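Local coordinates for protein DNA polymerase III subunit beta (Deinococcus radiodurans, PDB 4TRT) that probably tethers DNA polymerases and other proteins to DNA as a ring-shaped sliding clamp, a head-to-tail homodimer that encircles the duplex and confers processivity, at residues V276-L279 with T284-L287; L313-R318 with A342-V347. All coordinates share one frame; numbering follows the deposited sequence.

Contact 1: residues V276-L279 with T284-L287; sequences VEFL and TLRL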
loop_
_atom_site.group_PDB
_atom_site.type_symbol
_atom_site.label_atom_id
_atom_site.label_comp_id
_atom_site.label_asym_id
_atom_site.label_seq_id
_atom_site.Cartn_x
_atom_site.Cartn_y
_atom_site.Cartn_z
ATOM N N VAL A 276 -13.219 -25.194 4.108
ATOM C CA VAL A 276 -12.120 -26.036 3.651
ATOM C C VAL A 276 -12.132 -27.395 4.362
ATOM O O VAL A 276 -12.217 -27.463 5.599
ATOM C CB VAL A 276 -10.756 -25.351 3.866
ATOM C CG1 VAL A 276 -10.543 -25.009 5.339
ATOM C CG2 VAL A 276 -9.620 -26.234 3.350
ATOM N N GLU A 277 -12.054 -28.467 3.577
ATOM C CA GLU A 277 -12.034 -29.819 4.109
ATOM C C GLU A 277 -10.592 -30.242 4.385
ATOM O O GLU A 277 -9.686 -29.978 3.592
ATOM C CB GLU A 277 -12.730 -30.793 3.149
ATOM C CG GLU A 277 -12.548 -32.279 3.444
ATOM C CD GLU A 277 -13.032 -33.154 2.286
ATOM O OE1 GLU A 277 -14.137 -32.880 1.736
ATOM O OE2 GLU A 277 -12.312 -34.102 1.904
ATOM N N PHE A 278 -10.393 -30.852 5.545
ATOM C CA PHE A 278 -9.117 -31.444 5.927
ATOM C C PHE A 278 -9.344 -32.944 5.897
ATOM O O PHE A 278 -10.223 -33.430 6.611
ATOM C CB PHE A 278 -8.773 -31.084 7.362
ATOM C CG PHE A 278 -8.072 -29.778 7.532
ATOM C CD1 PHE A 278 -8.581 -28.620 6.992
ATOM C CD2 PHE A 278 -6.938 -29.704 8.313
ATOM C CE1 PHE A 278 -7.945 -27.412 7.181
ATOM C CE2 PHE A 278 -6.294 -28.500 8.503
ATOM C CZ PHE A 278 -6.807 -27.349 7.938
ATOM N N LEU A 279 -8.599 -33.672 5.076
ATOM C CA LEU A 279 -8.679 -35.129 5.075
ATOM C C LEU A 279 -7.303 -35.695 5.400
ATOM O O LEU A 279 -6.366 -35.551 4.626
ATOM C CB LEU A 279 -9.168 -35.664 3.727
ATOM C CG LEU A 279 -9.214 -37.191 3.546
ATOM C CD1 LEU A 279 -10.209 -37.806 4.517
ATOM C CD2 LEU A 279 -9.570 -37.534 2.104
ATOM N N THR A 284 -0.761 -38.470 4.769
ATOM C CA THR A 284 -0.994 -37.245 4.011
ATOM C C THR A 284 -2.143 -36.427 4.594
ATOM O O THR A 284 -3.047 -36.967 5.226
ATOM C CB THR A 284 -1.295 -37.518 2.508
ATOM O OG1 THR A 284 -2.580 -38.133 2.366
ATOM C CG2 THR A 284 -0.193 -38.378 1.850
ATOM N N LEU A 285 -2.087 -35.114 4.383
ATOM C CA LEU A 285 -3.206 -34.235 4.660
ATOM C C LEU A 285 -3.636 -33.657 3.320
ATOM O O LEU A 285 -2.836 -33.025 2.624
ATOM C CB LEU A 285 -2.811 -33.120 5.626
ATOM C CG LEU A 285 -3.796 -31.959 5.780
ATOM C CD1 LEU A 285 -5.142 -32.448 6.326
ATOM C CD2 LEU A 285 -3.204 -30.882 6.684
ATOM N N ARG A 286 -4.892 -33.881 2.957
ATOM C CA ARG A 286 -5.450 -33.270 1.763
ATOM C C ARG A 286 -6.386 -32.144 2.174
ATOM O O ARG A 286 -7.260 -32.321 3.034
ATOM C CB ARG A 286 -6.202 -34.299 0.934
ATOM C CG ARG A 286 -6.556 -33.795 -0.446
ATOM C CD ARG A 286 -7.500 -34.734 -1.150
ATOM N NE ARG A 286 -8.849 -34.611 -0.617
ATOM C CZ ARG A 286 -9.870 -35.371 -1.001
ATOM N NH1 ARG A 286 -9.700 -36.320 -1.919
ATOM N NH2 ARG A 286 -11.065 -35.183 -0.457
ATOM N N LEU A 287 -6.208 -30.992 1.548
ATOM C CA LEU A 287 -7.100 -29.858 1.740
ATOM C C LEU A 287 -7.958 -29.731 0.499
ATOM O O LEU A 287 -7.433 -29.851 -0.613
ATOM C CB LEU A 287 -6.281 -28.589 1.929
ATOM C CG LEU A 287 -5.307 -28.705 3.098
ATOM C CD1 LEU A 287 -4.479 -27.440 3.135
ATOM C CD2 LEU A 287 -6.072 -28.890 4.401
HETATM O O HOH W 1 -9.501 -33.007 1.386
HETATM O O HOH W 2 -5.215 -37.680 2.810
#
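Arg286 lays its long side chain across the neighbouring strand, where it links Glu277, Leu279 and a water. Its CB sits 3.9 Å from Leu279 O, close to the backbone rung. CG stands anti to the backbone N (chi1 -168°), and a bend at chi3 then turns the end of the chain toward residues 276-279. NE donates to water 1, which in turn donates to Glu277 OE2 and, weakly, to Arg286 O. Leu279 CD2 sits over the centre of one guanidinium face, 3.8 Å from CZ. NH2 completes the salt bridge, reaching Glu277 OE2 at 2.9 Å on the syn side of the carboxylate but tilted out of its plane. OE2 alone takes the NH2 bond, which is bent (140°), and the planes are turned 41° apart, so the two groups do not meet as a flat, two-pronged pair. Arginine suits this partly exposed place, with an aliphatic stem for the sheet and a charged end for glutamate.

The two segments are the arms of a beta hairpin in the C-terminal clamp domain. Leu279 and Arg286 form an antiparallel hydrogen-bonded pair: Leu279 N to Arg286 O and Arg286 N to Leu279 O are both 2.8 Å. Phe278 and Leu287, the next pair, are non-hydrogen-bonded and turn to the buried face, which branched and flat apolar groups suit. There Leu287 CD2 makes a CH-pi contact over the Phe278 ring, 3.6 Å from its centroid, while Leu285 CD1 comes 3.8 Å from Phe278 CD2. Leu285 also packs on Leu257 of helix 254-265, and Phe278 on Val320 of helix 317-324.

Contact 2: residues L313-R318 with A342-V347; sequences LAFNAR and AIFRAV. Unlike the reference sequence in segment 342-347: Val347 (reference Arg).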
loop_
_atom_site.group_PDB
_atom_site.type_symbol
_atom_site.label_atom_id
_atom_site.label_comp_id
_atom_site.label_asym_id
_atom_site.label_seq_id
_atom_site.Cartn_x
_atom_site.Cartn_y
_atom_site.Cartn_z
ATOM N N LEU A 313 -12.518 -33.525 8.275
ATOM C CA LEU A 313 -13.044 -32.389 9.024
ATOM C C LEU A 313 -13.273 -31.208 8.085
ATOM O O LEU A 313 -12.698 -31.159 6.992
ATOM C CB LEU A 313 -12.071 -31.971 10.133
ATOM C CG LEU A 313 -11.491 -33.050 11.052
ATOM C CD1 LEU A 313 -10.099 -33.459 10.584
ATOM C CD2 LEU A 313 -11.471 -32.585 12.502
ATOM N N ALA A 314 -14.128 -30.282 8.511
ATOM C CA ALA A 314 -14.408 -29.053 7.771
ATOM C C ALA A 314 -14.189 -27.864 8.687
ATOM O O ALA A 314 -14.716 -27.836 9.809
ATOM C CB ALA A 314 -15.853 -29.054 7.270
ATOM N N PHE A 315 -13.436 -26.882 8.196
ATOM C CA PHE A 315 -13.098 -25.664 8.931
ATOM C C PHE A 315 -13.328 -24.396 8.089
ATOM O O PHE A 315 -13.231 -24.422 6.865
ATOM C CB PHE A 315 -11.608 -25.668 9.329
ATOM C CG PHE A 315 -11.227 -26.731 10.333
ATOM C CD1 PHE A 315 -11.615 -26.632 11.656
ATOM C CD2 PHE A 315 -10.469 -27.823 9.954
ATOM C CE1 PHE A 315 -11.259 -27.609 12.582
ATOM C CE2 PHE A 315 -10.116 -28.809 10.870
ATOM C CZ PHE A 315 -10.503 -28.700 12.188
ATOM N N ASN A 316 -13.570 -23.284 8.776
ATOM C CA ASN A 316 -13.485 -21.941 8.183
ATOM C C ASN A 316 -12.009 -21.660 7.873
ATOM O O ASN A 316 -11.203 -21.460 8.802
ATOM C CB ASN A 316 -14.060 -20.922 9.189
ATOM C CG ASN A 316 -14.109 -19.497 8.664
ATOM O OD1 ASN A 316 -13.260 -19.048 7.884
ATOM N ND2 ASN A 316 -15.108 -18.767 9.115
ATOM N N ALA A 317 -11.656 -21.636 6.580
ATOM C CA ALA A 317 -10.255 -21.403 6.166
ATOM C C ALA A 317 -9.645 -20.106 6.725
ATOM O O ALA A 317 -8.450 -20.063 7.039
ATOM C CB ALA A 317 -10.121 -21.418 4.641
ATOM N N ARG A 318 -10.436 -19.056 6.835
ATOM C CA ARG A 318 -9.936 -17.800 7.386
ATOM C C ARG A 318 -9.548 -17.976 8.856
ATOM O O ARG A 318 -8.511 -17.474 9.300
ATOM C CB ARG A 318 -10.966 -16.657 7.254
ATOM C CG ARG A 318 -10.473 -15.360 7.912
ATOM C CD ARG A 318 -11.368 -14.165 7.619
ATOM N NE ARG A 318 -11.509 -13.874 6.187
ATOM C CZ ARG A 318 -10.610 -13.237 5.430
ATOM N NH1 ARG A 318 -9.454 -12.818 5.942
ATOM N NH2 ARG A 318 -10.864 -13.028 4.138
ATOM N N ALA A 342 -10.523 -28.868 17.682
ATOM C CA ALA A 342 -9.132 -29.217 17.425
ATOM C C ALA A 342 -8.204 -28.208 18.079
ATOM O O ALA A 342 -8.598 -27.071 18.322
ATOM C CB ALA A 342 -8.878 -29.253 15.927
ATOM N N ILE A 343 -6.961 -28.619 18.332
ATOM C CA ILE A 343 -5.923 -27.714 18.837
ATOM C C ILE A 343 -4.831 -27.611 17.771
ATOM O O ILE A 343 -4.385 -28.633 17.243
ATOM C CB ILE A 343 -5.322 -28.215 20.166
ATOM C CG1 ILE A 343 -6.382 -28.251 21.275
ATOM C CG2 ILE A 343 -4.157 -27.342 20.603
ATOM C CD1 ILE A 343 -5.917 -29.007 22.511
ATOM N N PHE A 344 -4.445 -26.375 17.428
ATOM C CA PHE A 344 -3.291 -26.110 16.583
ATOM C C PHE A 344 -2.229 -25.423 17.442
ATOM O O PHE A 344 -2.522 -24.484 18.183
ATOM C CB PHE A 344 -3.623 -25.200 15.392
ATOM C CG PHE A 344 -4.684 -25.724 14.453
ATOM C CD1 PHE A 344 -5.154 -27.028 14.515
ATOM C CD2 PHE A 344 -5.152 -24.896 13.435
ATOM C CE1 PHE A 344 -6.114 -27.471 13.635
ATOM C CE2 PHE A 344 -6.092 -25.337 12.528
ATOM C CZ PHE A 344 -6.592 -26.625 12.641
ATOM N N ARG A 345 -0.998 -25.916 17.374
ATOM C CA ARG A 345 0.108 -25.336 18.129
ATOM C C ARG A 345 1.448 -25.643 17.447
ATOM O O ARG A 345 1.482 -26.394 16.468
ATOM C CB ARG A 345 0.083 -25.856 19.565
ATOM C CG ARG A 345 0.203 -27.357 19.695
ATOM C CD ARG A 345 0.119 -27.836 21.134
ATOM N NE ARG A 345 0.744 -29.145 21.210
ATOM C CZ ARG A 345 0.933 -29.844 22.315
ATOM N NH1 ARG A 345 0.519 -29.393 23.496
ATOM N NH2 ARG A 345 1.552 -31.017 22.233
ATOM N N ALA A 346 2.533 -25.043 17.941
ATOM C CA ALA A 346 3.896 -25.448 17.531
ATOM C C ALA A 346 4.256 -26.769 18.209
ATOM O O ALA A 346 3.644 -27.141 19.207
ATOM C CB ALA A 346 4.922 -24.367 17.861
ATOM N N VAL A 347 5.245 -27.483 17.676
ATOM C CA VAL A 347 5.692 -28.758 18.254
ATOM C C VAL A 347 5.879 -28.656 19.791
ATOM O O VAL A 347 6.555 -27.763 20.283
ATOM C CB VAL A 347 6.999 -29.247 17.571
ATOM C CG1 VAL A 347 7.615 -30.432 18.324
ATOM C CG2 VAL A 347 6.720 -29.620 16.126
#
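Phe315 and Phe344 meet as an edge-to-face, or T-shaped, aromatic pair in the interior of the C-terminal domain. The edge of Phe344 is directed at the face of Phe315, with centroids 5.9 Å apart and ring planes at 71°. The nearest carbons, CZ of Phe315 and CZ of Phe344, are 4.5 Å apart, a light touch between two large rings. In Phe315, CG lies anti to the carbonyl carbon (chi1 -66°), and from there the ring extends toward strand 342-346. Phenylalanine fits here because a flat, wholly apolar ring can span the gap between two strands that share no backbone rung.

Those strands belong to different sheets: 310-316 borders the four-stranded sheet of this clamp domain, whereas 342-346 lies within the long sheet that continues into the central domain. Helix 317-324 packs on both rings, through Val320 against Phe315 and through Ala323 and Leu324 against Phe344.

The other apolar contact is closer. Ala342 CB approaches Phe315 CZ obliquely at 4.1 Å, and a lone methyl lets the strand come near the end of the ring.

A polar interaction within 313-318 marks the change from strand to helix. Asn316 is the N-cap: its OD1 accepts a weak bond from Arg318 N at 3.0 Å, bent to 126°, and also accepts from Asn274 ND2, outside the two segments. Asparagine suits this position, its short amide offering a carbonyl oxygen to the first turn.

Along the chain from the N terminus, contact 1 comes first and closes the tight hairpin turn between strands 275-281 and 284-290. Only afterwards does contact 2 open, closing a longer loop of 23 residues that carries most of helix 317-324 and strand 330-335; the two are therefore in series. In space they adjoin, because strand 310-316 returns alongside 275-281. Backbone hydrogen bonds probably run from Phe278 N to Leu313 O and from Val276 N to Phe315 O, while Phe278 and Phe315 pair edge-to-face. Phe315 thus connects the hairpin of contact 1, through contact 2, with the sheet containing strand 342-346.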